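Local structure of oxidoreductase, short chain dehydrogenase/reductase family (Burkholderia thailandensis, 5WJS) at residues G166-L171 with I209-L214; D125-I130 with A181-Y186; G217-D222 with A245-G250. The protein binds NADH and probably acts as an oxidoreductase of the short-chain dehydrogenase/reductase family, its substrate not being established. All coordinates share one frame; numbering follows the deposited sequence.

Interaction 1: residues G166-L171 with I209-L214; sequences GSIVNL and IRVNTL. With NAI (1,4-dihydronicotinamide adenine dinucleotide), chain C.
Strands 166-171 and 209-214 run parallel in direct register, Gly166 beside Ile209 through Leu171 beside Leu214, their short axes 28° apart. Five backbone hydrogen bonds join them, three accepted by Gly166 O, Ile168 O and Asn170 O and two donated by Ile168 N and Asn170 N. The bond from Asn170 N to Asn212 O, 2.8 Å, is almost straight at 179°. A water donates to Ser167 OG and Ile168 O and accepts from Asn212 ND2, which lies 2.8 Å from the water oxygen; Ser167 OG also bonds to Leu259 O, and the Asn212 amide to Gln270 N and Ile267 O. On the same face Val169 CG1, anti to the backbone N (chi1 175°), meets Leu214 CB at 3.6 Å, and Ser167 CB lies over the rim of one face of the Arg210 guanidinium, whose NH1 bonds to Ala261 O. The opposite face carries Asn170 ND2 against Val211 CG1 at 3.6 Å, the Asn170 amide held by Asn120 and Thr197. Leu171 CB comes within 3.4 Å of O3D of the dinucleotide. In this beta-alpha-beta unit helices 184-204 and 135-163 pack on the Ile168 face, helix 249-260 on the Val169 face, and strand 117-120 continues the sheet beside 166-171.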
# COMPACT_ATOMS: atom_id res chain seq x y z
N GLY A 166 -12.60 -11.14 4.22
CA GLY A 166 -12.95 -10.24 3.14
C GLY A 166 -12.18 -8.94 3.26
O GLY A 166 -11.36 -8.75 4.17
N SER A 167 -12.48 -8.03 2.34
CA SER A 167 -11.79 -6.75 2.29
C SER A 167 -12.78 -5.64 1.96
O SER A 167 -13.54 -5.75 0.99
CB SER A 167 -10.64 -6.79 1.26
OG SER A 167 -9.86 -5.61 1.30
N ILE A 168 -12.76 -4.58 2.75
CA ILE A 168 -13.61 -3.42 2.53
C ILE A 168 -12.70 -2.22 2.29
O ILE A 168 -11.81 -1.95 3.10
CB ILE A 168 -14.57 -3.19 3.71
CG1 ILE A 168 -15.52 -4.39 3.83
CG2 ILE A 168 -15.31 -1.86 3.57
CD1 ILE A 168 -16.35 -4.45 5.11
N VAL A 169 -12.86 -1.57 1.15
CA VAL A 169 -12.01 -0.44 0.78
C VAL A 169 -12.91 0.79 0.76
O VAL A 169 -13.86 0.88 -0.04
CB VAL A 169 -11.31 -0.66 -0.58
CG1 VAL A 169 -10.53 0.58 -1.00
CG2 VAL A 169 -10.35 -1.87 -0.51
N ASN A 170 -12.64 1.73 1.66
CA ASN A 170 -13.41 2.97 1.76
C ASN A 170 -12.63 4.10 1.10
O ASN A 170 -11.45 4.28 1.36
CB ASN A 170 -13.69 3.30 3.23
CG ASN A 170 -14.52 2.23 3.93
OD1 ASN A 170 -15.34 1.56 3.30
ND2 ASN A 170 -14.33 2.09 5.24
N LEU A 171 -13.30 4.87 0.24
CA LEU A 171 -12.62 5.95 -0.46
C LEU A 171 -12.59 7.20 0.43
O LEU A 171 -13.64 7.74 0.79
CB LEU A 171 -13.29 6.24 -1.80
CG LEU A 171 -12.73 5.45 -2.99
CD1 LEU A 171 -11.36 6.00 -3.45
CD2 LEU A 171 -12.63 3.94 -2.69
N ILE A 209 -11.83 -9.94 8.29
CA ILE A 209 -12.25 -8.85 7.42
C ILE A 209 -11.30 -7.67 7.61
O ILE A 209 -11.20 -7.13 8.71
CB ILE A 209 -13.70 -8.43 7.73
CG1 ILE A 209 -14.64 -9.60 7.50
CG2 ILE A 209 -14.09 -7.21 6.91
CD1 ILE A 209 -16.04 -9.41 8.13
N ARG A 210 -10.61 -7.29 6.54
CA ARG A 210 -9.82 -6.06 6.56
C ARG A 210 -10.66 -4.88 6.12
O ARG A 210 -11.55 -4.99 5.26
CB ARG A 210 -8.60 -6.15 5.65
CG ARG A 210 -7.73 -7.35 5.88
CD ARG A 210 -7.18 -7.76 4.53
NE ARG A 210 -7.79 -8.97 4.03
CZ ARG A 210 -7.74 -9.38 2.77
NH1 ARG A 210 -7.15 -8.67 1.82
NH2 ARG A 210 -8.31 -10.53 2.46
N VAL A 211 -10.38 -3.72 6.72
CA VAL A 211 -11.02 -2.47 6.36
C VAL A 211 -9.93 -1.42 6.24
O VAL A 211 -9.14 -1.22 7.17
CB VAL A 211 -12.08 -2.05 7.39
CG1 VAL A 211 -12.92 -0.86 6.86
CG2 VAL A 211 -13.00 -3.23 7.77
N ASN A 212 -9.87 -0.76 5.09
CA ASN A 212 -8.84 0.23 4.81
C ASN A 212 -9.48 1.43 4.12
O ASN A 212 -10.51 1.31 3.44
CB ASN A 212 -7.73 -0.33 3.91
CG ASN A 212 -6.89 -1.36 4.62
OD1 ASN A 212 -6.17 -1.04 5.57
ND2 ASN A 212 -6.96 -2.63 4.15
N THR A 213 -8.87 2.59 4.32
CA THR A 213 -9.21 3.79 3.58
C THR A 213 -8.22 3.96 2.44
O THR A 213 -7.00 3.94 2.65
CB THR A 213 -9.21 5.04 4.47
OG1 THR A 213 -10.08 4.82 5.58
CG2 THR A 213 -9.71 6.27 3.68
N LEU A 214 -8.74 4.10 1.23
CA LEU A 214 -7.93 4.36 0.06
C LEU A 214 -8.07 5.85 -0.23
O LEU A 214 -9.18 6.33 -0.47
CB LEU A 214 -8.40 3.51 -1.13
CG LEU A 214 -7.68 3.67 -2.47
CD1 LEU A 214 -6.19 3.39 -2.30
CD2 LEU A 214 -8.30 2.76 -3.56
PA NAI C . -17.14 11.39 -9.32
O1A NAI C . -18.06 12.44 -8.74
O2A NAI C . -16.47 11.83 -10.62
O5B NAI C . -18.00 10.01 -9.64
C5B NAI C . -18.77 9.46 -8.59
C4B NAI C . -19.55 8.24 -9.24
O4B NAI C . -20.56 7.80 -8.13
C3B NAI C . -20.22 8.64 -10.24
O3B NAI C . -20.31 7.64 -11.32
C2B NAI C . -21.75 8.92 -9.65
O2B NAI C . -22.68 8.73 -10.74
C1B NAI C . -21.95 8.11 -8.68
N9A NAI C . -22.69 8.90 -7.67
C8A NAI C . -22.63 10.11 -7.11
N7A NAI C . -23.68 10.21 -6.27
C5A NAI C . -24.38 9.07 -6.34
C6A NAI C . -25.54 8.70 -5.70
N6A NAI C . -26.55 9.17 -4.70
N1A NAI C . -26.07 7.50 -5.91
C2A NAI C . -25.48 6.64 -6.79
N3A NAI C . -24.32 7.01 -7.45
C4A NAI C . -23.79 8.24 -7.21
O3 NAI C . -16.03 10.96 -8.17
PN NAI C . -14.51 10.52 -8.50
O1N NAI C . -14.46 9.45 -9.56
O2N NAI C . -13.71 11.69 -8.91
O5D NAI C . -13.82 9.95 -7.05
C5D NAI C . -14.15 8.64 -6.60
C4D NAI C . -13.75 8.55 -5.09
O4D NAI C . -12.54 9.05 -4.91
C3D NAI C . -14.69 9.44 -4.31
O3D NAI C . -15.07 8.79 -3.17
C2D NAI C . -13.87 10.71 -4.02
O2D NAI C . -14.36 11.43 -2.80
C1D NAI C . -12.65 10.27 -3.89
N1N NAI C . -11.66 11.30 -4.26
C2N NAI C . -11.37 11.54 -5.67
C3N NAI C . -10.41 12.70 -6.07
C7N NAI C . -10.21 13.01 -7.57
O7N NAI C . -9.46 13.86 -7.90
N7N NAI C . -10.95 12.22 -8.59
C4N NAI C . -9.59 13.47 -5.01
C5N NAI C . -9.68 12.83 -3.59
C6N NAI C . -10.97 12.07 -3.23
O HOH W 1 -9.32 -3.15 2.67

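Interaction 2: residues D125-I130 with A181-Y186; sequences DVRHAI and AGYPVY. With NAI (1,4-dihydronicotinamide adenine dinucleotide), chain C; EDO (1,2-ethanediol), chain G; EDO (1,2-ethanediol), chain H.
His128 and the turn into helix 184-204 grip each other at both ends of the histidine. Its backbone N donates to Gly182 O at 2.8 Å, and its ring atom NE2 accepts from Val185 N at 3.0 Å, with the donor lying in the ring plane. Between these bonds Tyr183 CA sits over one ring face, 3.6 Å from the centroid, as a CH-pi contact, and Pro184 CD approaches His128 CD2. The ring reaches this place because CG is tucked between the backbone N and the carbonyl carbon (chi1 48°); ND1 donates back to Val126 O, and the bonds at ND1 and NE2 together fix its rotation. Asp125 CB lies over the face of the Tyr186 ring, 3.7 Å from its centroid, while Asp125 O meets the edge of the Tyr183 ring at CD2. The Arg127 side chain runs alongside Tyr183, whose CE2 lies over one face of the guanidinium, the two planes 55° apart. Arg127 NH1 forms a salt bridge with Asp125 OD2 at 3.1 Å, its hydrogen bond weak, and Trp228 makes a cation-pi contact with the arginine. Tyr186 OH is hydrogen-bonded to O2D of the nicotinamide ribose at 2.7 Å. With ND1 donating and NE2 accepting, His128 is consistent with a neutral ring protonated at ND1, taking up a helix N-terminal amide, while Tyr186, faced by Asp125 CB, forms with Lys190 the YxxxK motif of short-chain dehydrogenases.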
# COMPACT_ATOMS: atom_id res chain seq x y z
N ASP A 125 -18.53 15.92 -4.55
CA ASP A 125 -17.72 16.98 -3.96
C ASP A 125 -18.20 18.39 -4.34
O ASP A 125 -17.40 19.32 -4.40
CB ASP A 125 -16.25 16.81 -4.36
CG ASP A 125 -15.98 17.09 -5.84
OD1 ASP A 125 -16.93 17.08 -6.65
OD2 ASP A 125 -14.81 17.34 -6.19
N VAL A 126 -19.51 18.57 -4.56
CA VAL A 126 -20.01 19.87 -5.00
C VAL A 126 -19.67 20.95 -3.97
O VAL A 126 -19.81 20.75 -2.76
CB VAL A 126 -21.53 19.78 -5.27
CG1 VAL A 126 -22.27 19.32 -4.02
CG2 VAL A 126 -22.07 21.11 -5.79
N ARG A 127 -19.19 22.10 -4.46
CA ARG A 127 -18.70 23.17 -3.60
C ARG A 127 -19.86 23.85 -2.89
O ARG A 127 -20.98 23.91 -3.41
CB ARG A 127 -17.93 24.21 -4.42
CG ARG A 127 -16.86 23.65 -5.35
CD ARG A 127 -15.85 22.79 -4.61
NE ARG A 127 -14.71 22.40 -5.44
CZ ARG A 127 -14.59 21.24 -6.09
NH1 ARG A 127 -15.56 20.33 -6.01
NH2 ARG A 127 -13.51 20.99 -6.81
N HIS A 128 -19.58 24.40 -1.71
CA HIS A 128 -20.63 25.07 -0.95
C HIS A 128 -20.01 26.05 0.03
O HIS A 128 -19.06 25.71 0.75
CB HIS A 128 -21.53 24.05 -0.22
CG HIS A 128 -20.77 22.99 0.54
ND1 HIS A 128 -20.39 21.79 -0.03
CD2 HIS A 128 -20.38 22.93 1.83
CE1 HIS A 128 -19.78 21.05 0.87
NE2 HIS A 128 -19.75 21.72 2.01
N ALA A 129 -20.54 27.27 0.03
CA ALA A 129 -20.12 28.26 0.99
C ALA A 129 -20.61 27.87 2.38
O ALA A 129 -21.72 27.34 2.53
CB ALA A 129 -20.65 29.65 0.60
N ILE A 130 -19.76 28.10 3.38
CA ILE A 130 -20.14 27.87 4.77
C ILE A 130 -21.53 28.44 5.06
O ILE A 130 -22.38 27.77 5.66
CB ILE A 130 -19.09 28.48 5.71
CG1 ILE A 130 -17.80 27.66 5.67
CG2 ILE A 130 -19.65 28.59 7.13
CD1 ILE A 130 -16.63 28.35 6.34
N ALA A 181 -10.30 24.81 1.23
CA ALA A 181 -11.55 25.54 1.36
C ALA A 181 -12.52 25.13 0.25
O ALA A 181 -12.16 24.42 -0.69
CB ALA A 181 -11.29 27.05 1.31
N GLY A 182 -13.77 25.57 0.36
CA GLY A 182 -14.74 25.41 -0.71
C GLY A 182 -15.82 24.36 -0.46
O GLY A 182 -16.84 24.39 -1.14
N TYR A 183 -15.63 23.45 0.48
CA TYR A 183 -16.64 22.43 0.71
C TYR A 183 -16.48 21.81 2.10
O TYR A 183 -16.12 20.64 2.23
CB TYR A 183 -16.58 21.35 -0.38
CG TYR A 183 -15.20 20.85 -0.80
CD1 TYR A 183 -14.09 20.93 0.05
CD2 TYR A 183 -15.02 20.28 -2.05
CE1 TYR A 183 -12.84 20.47 -0.36
CE2 TYR A 183 -13.78 19.81 -2.46
CZ TYR A 183 -12.70 19.91 -1.61
OH TYR A 183 -11.47 19.45 -2.03
N PRO A 184 -16.78 22.58 3.15
CA PRO A 184 -16.46 22.10 4.51
C PRO A 184 -17.19 20.83 4.92
O PRO A 184 -16.61 20.00 5.62
CB PRO A 184 -16.85 23.30 5.40
CG PRO A 184 -17.81 24.12 4.54
CD PRO A 184 -17.33 23.94 3.13
N VAL A 185 -18.45 20.64 4.50
CA VAL A 185 -19.14 19.42 4.90
C VAL A 185 -18.57 18.22 4.16
O VAL A 185 -18.52 17.12 4.71
CB VAL A 185 -20.66 19.52 4.69
CG1 VAL A 185 -21.34 18.26 5.27
CG2 VAL A 185 -21.21 20.77 5.34
N TYR A 186 -18.16 18.41 2.91
CA TYR A 186 -17.47 17.34 2.19
C TYR A 186 -16.17 16.95 2.91
O TYR A 186 -15.89 15.76 3.11
CB TYR A 186 -17.18 17.78 0.76
CG TYR A 186 -16.37 16.79 -0.05
CD1 TYR A 186 -16.96 15.64 -0.56
CD2 TYR A 186 -15.02 17.03 -0.32
CE1 TYR A 186 -16.21 14.74 -1.32
CE2 TYR A 186 -14.27 16.13 -1.07
CZ TYR A 186 -14.87 14.99 -1.57
OH TYR A 186 -14.15 14.10 -2.31
PA NAI C . -17.14 11.39 -9.32
O1A NAI C . -18.06 12.44 -8.74
O2A NAI C . -16.47 11.83 -10.62
O5B NAI C . -18.00 10.01 -9.64
C5B NAI C . -18.77 9.46 -8.59
C4B NAI C . -19.55 8.24 -9.24
O4B NAI C . -20.56 7.80 -8.13
C3B NAI C . -20.22 8.64 -10.24
O3B NAI C . -20.31 7.64 -11.32
C2B NAI C . -21.75 8.92 -9.65
O2B NAI C . -22.68 8.73 -10.74
C1B NAI C . -21.95 8.11 -8.68
N9A NAI C . -22.69 8.90 -7.67
C8A NAI C . -22.63 10.11 -7.11
N7A NAI C . -23.68 10.21 -6.27
C5A NAI C . -24.38 9.07 -6.34
C6A NAI C . -25.54 8.70 -5.70
N6A NAI C . -26.55 9.17 -4.70
N1A NAI C . -26.07 7.50 -5.91
C2A NAI C . -25.48 6.64 -6.79
N3A NAI C . -24.32 7.01 -7.45
C4A NAI C . -23.79 8.24 -7.21
O3 NAI C . -16.03 10.96 -8.17
PN NAI C . -14.51 10.52 -8.50
O1N NAI C . -14.46 9.45 -9.56
O2N NAI C . -13.71 11.69 -8.91
O5D NAI C . -13.82 9.95 -7.05
C5D NAI C . -14.15 8.64 -6.60
C4D NAI C . -13.75 8.55 -5.09
O4D NAI C . -12.54 9.05 -4.91
C3D NAI C . -14.69 9.44 -4.31
O3D NAI C . -15.07 8.79 -3.17
C2D NAI C . -13.87 10.71 -4.02
O2D NAI C . -14.36 11.43 -2.80
C1D NAI C . -12.65 10.27 -3.89
N1N NAI C . -11.66 11.30 -4.26
C2N NAI C . -11.37 11.54 -5.67
C3N NAI C . -10.41 12.70 -6.07
C7N NAI C . -10.21 13.01 -7.57
O7N NAI C . -9.46 13.86 -7.90
N7N NAI C . -10.95 12.22 -8.59
C4N NAI C . -9.59 13.47 -5.01
C5N NAI C . -9.68 12.83 -3.59
C6N NAI C . -10.97 12.07 -3.23
C1 EDO G . -16.21 13.59 -5.64
O1 EDO G . -17.23 13.98 -6.56
C2 EDO G . -14.89 13.24 -6.33
O2 EDO G . -14.42 14.26 -7.23
C1 EDO H . -11.35 17.25 -6.61
O1 EDO H . -11.51 18.49 -7.32
C2 EDO H . -11.88 17.40 -5.18
O2 EDO H . -12.25 16.11 -4.66

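Interaction 3: residues G217-D222 with A245-G250; sequences GWVMTD and AELLPG. With NAI (1,4-dihydronicotinamide adenine dinucleotide), chain C.
Leu247 drives its side chain into the bend at Gly217-Val219, and the packing here is close. CG stands anti to the backbone N (chi1 -170°), which carries CD2 to 3.4 Å from Gly217 N and 3.6 Å from Val219 CG2. The other methyl of Val219, CG1, rests on the Leu248-Pro249 peptide, 3.4 Å from Pro249 N, and also touches the proline ring at CD. A single direct backbone hydrogen bond ties the segments, Met220 N to Leu247 O, 2.8 Å long and nearly straight at 178°. It is made at the centre of an inverse gamma turn, in which Thr221 N bonds weakly to Val219 O. Toward the outer side the fit is looser. A water links the two backbones, donating to Trp218 O and accepting from Leu247 N at 3.0 Å, and Met220 CG only brushes the exposed Glu246 at 4.1 Å from its CD. The carboxylate of Glu246 turns to a salt bridge with Arg225, while the Met220 chain, bent at chi2 and chi3, brings CE over one face of the Trp218 ring. Met266 of the second subunit packs on Leu247 and Arg265 of that subunit on Leu248, so the dimer partly covers this flank. On the cofactor side Val219 N donates to the carboxamide oxygen O7N at 2.8 Å, and Gly217 O comes to 3.0 Å from C4N. Thr221 N-caps the following helix, its OG1 bonded to Gln224 N. This is the nicotinamide-binding loop after strand 209-216 of the Rossmann fold, where short-chain dehydrogenases characteristically hold the carboxamide through a backbone amide.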
# COMPACT_ATOMS: atom_id res chain seq x y z
N GLY A 217 -5.11 11.23 -4.50
CA GLY A 217 -4.79 12.62 -4.76
C GLY A 217 -5.73 13.20 -5.79
O GLY A 217 -6.86 12.73 -5.98
N TRP A 218 -5.27 14.23 -6.49
CA TRP A 218 -6.07 14.83 -7.54
C TRP A 218 -5.96 13.96 -8.79
O TRP A 218 -4.98 14.04 -9.54
CB TRP A 218 -5.64 16.27 -7.81
CG TRP A 218 -6.67 17.05 -8.54
CD1 TRP A 218 -7.82 16.56 -9.11
CD2 TRP A 218 -6.67 18.46 -8.79
NE1 TRP A 218 -8.53 17.58 -9.70
CE2 TRP A 218 -7.85 18.76 -9.51
CE3 TRP A 218 -5.80 19.50 -8.45
CZ2 TRP A 218 -8.16 20.06 -9.92
CZ3 TRP A 218 -6.11 20.78 -8.86
CH2 TRP A 218 -7.29 21.05 -9.59
N VAL A 219 -6.95 13.11 -9.00
CA VAL A 219 -6.92 12.13 -10.08
C VAL A 219 -7.53 12.74 -11.33
O VAL A 219 -8.63 13.32 -11.28
CB VAL A 219 -7.67 10.85 -9.68
CG1 VAL A 219 -7.57 9.81 -10.78
CG2 VAL A 219 -7.12 10.33 -8.36
N MET A 220 -6.84 12.59 -12.46
CA MET A 220 -7.33 13.12 -13.73
C MET A 220 -8.37 12.16 -14.31
O MET A 220 -8.11 11.38 -15.22
CB MET A 220 -6.17 13.35 -14.70
CG MET A 220 -5.13 14.35 -14.19
SD MET A 220 -5.75 16.02 -13.86
CE MET A 220 -6.06 15.98 -12.09
N THR A 221 -9.56 12.21 -13.73
CA THR A 221 -10.73 11.61 -14.35
C THR A 221 -11.22 12.52 -15.47
O THR A 221 -10.79 13.67 -15.59
CB THR A 221 -11.85 11.41 -13.32
OG1 THR A 221 -12.40 12.68 -12.96
CG2 THR A 221 -11.33 10.70 -12.06
N ASP A 222 -12.14 12.01 -16.29
CA ASP A 222 -12.73 12.84 -17.34
C ASP A 222 -13.40 14.08 -16.75
O ASP A 222 -13.23 15.19 -17.26
CB ASP A 222 -13.75 12.02 -18.15
CG ASP A 222 -13.10 11.13 -19.19
OD1 ASP A 222 -11.86 11.06 -19.23
OD2 ASP A 222 -13.84 10.51 -19.99
N ALA A 245 3.91 14.35 -12.63
CA ALA A 245 3.19 13.56 -13.63
C ALA A 245 1.74 13.49 -13.20
O ALA A 245 1.40 13.74 -12.05
CB ALA A 245 3.76 12.15 -13.78
N GLU A 246 0.87 13.12 -14.15
CA GLU A 246 -0.56 13.06 -13.88
C GLU A 246 -0.91 11.82 -13.09
O GLU A 246 -0.52 10.70 -13.44
CB GLU A 246 -1.36 13.09 -15.19
CG GLU A 246 -1.32 14.45 -15.89
CD GLU A 246 -2.28 14.54 -17.08
OE1 GLU A 246 -2.58 15.67 -17.51
OE2 GLU A 246 -2.73 13.49 -17.58
N LEU A 247 -1.64 12.01 -11.99
CA LEU A 247 -2.26 10.90 -11.29
C LEU A 247 -3.47 10.44 -12.09
O LEU A 247 -4.34 11.24 -12.43
CB LEU A 247 -2.66 11.33 -9.88
CG LEU A 247 -3.12 10.26 -8.89
CD1 LEU A 247 -1.99 9.27 -8.58
CD2 LEU A 247 -3.65 10.91 -7.59
N LEU A 248 -3.51 9.15 -12.41
CA LEU A 248 -4.54 8.56 -13.24
C LEU A 248 -5.43 7.62 -12.44
O LEU A 248 -5.04 7.13 -11.37
CB LEU A 248 -3.92 7.80 -14.42
CG LEU A 248 -3.08 8.66 -15.37
CD1 LEU A 248 -2.33 7.79 -16.35
CD2 LEU A 248 -3.96 9.66 -16.10
N PRO A 249 -6.66 7.36 -12.92
CA PRO A 249 -7.53 6.40 -12.21
C PRO A 249 -6.86 5.05 -11.98
O PRO A 249 -7.00 4.48 -10.89
CB PRO A 249 -8.75 6.30 -13.14
CG PRO A 249 -8.79 7.61 -13.85
CD PRO A 249 -7.34 7.99 -14.07
N GLY A 250 -6.11 4.55 -12.97
CA GLY A 250 -5.46 3.26 -12.83
C GLY A 250 -4.47 3.18 -11.68
O GLY A 250 -4.25 2.10 -11.12
PA NAI C . -17.14 11.39 -9.32
O1A NAI C . -18.06 12.44 -8.74
O2A NAI C . -16.47 11.83 -10.62
O5B NAI C . -18.00 10.01 -9.64
C5B NAI C . -18.77 9.46 -8.59
C4B NAI C . -19.55 8.24 -9.24
O4B NAI C . -20.56 7.80 -8.13
C3B NAI C . -20.22 8.64 -10.24
O3B NAI C . -20.31 7.64 -11.32
C2B NAI C . -21.75 8.92 -9.65
O2B NAI C . -22.68 8.73 -10.74
C1B NAI C . -21.95 8.11 -8.68
N9A NAI C . -22.69 8.90 -7.67
C8A NAI C . -22.63 10.11 -7.11
N7A NAI C . -23.68 10.21 -6.27
C5A NAI C . -24.38 9.07 -6.34
C6A NAI C . -25.54 8.70 -5.70
N6A NAI C . -26.55 9.17 -4.70
N1A NAI C . -26.07 7.50 -5.91
C2A NAI C . -25.48 6.64 -6.79
N3A NAI C . -24.32 7.01 -7.45
C4A NAI C . -23.79 8.24 -7.21
O3 NAI C . -16.03 10.96 -8.17
PN NAI C . -14.51 10.52 -8.50
O1N NAI C . -14.46 9.45 -9.56
O2N NAI C . -13.71 11.69 -8.91
O5D NAI C . -13.82 9.95 -7.05
C5D NAI C . -14.15 8.64 -6.60
C4D NAI C . -13.75 8.55 -5.09
O4D NAI C . -12.54 9.05 -4.91
C3D NAI C . -14.69 9.44 -4.31
O3D NAI C . -15.07 8.79 -3.17
C2D NAI C . -13.87 10.71 -4.02
O2D NAI C . -14.36 11.43 -2.80
C1D NAI C . -12.65 10.27 -3.89
N1N NAI C . -11.66 11.30 -4.26
C2N NAI C . -11.37 11.54 -5.67
C3N NAI C . -10.41 12.70 -6.07
C7N NAI C . -10.21 13.01 -7.57
O7N NAI C . -9.46 13.86 -7.90
N7N NAI C . -10.95 12.22 -8.59
C4N NAI C . -9.59 13.47 -5.01
C5N NAI C . -9.68 12.83 -3.59
C6N NAI C . -10.97 12.07 -3.23
O HOH W 2 -2.37 14.63 -10.67

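All three contacts touch the same bound NADH, and their centres form a wide triangle, about 26 Å between interactions 1 and 2 and about 21 Å from interaction 3 to each of the others. Interaction 1 lies in the parallel sheet of the Rossmann fold; interactions 2 and 3 are built from loops and helix starts. Along the chain interactions 1 and 2 alternate, because helix 184-204, which begins in interaction 2, connects the two strands of interaction 1. Interaction 3 follows both, its 217-222 loop continuing from strand 209-216. The sheet thus probably positions the loop and helix that converge on the nicotinamide end of the cofactor.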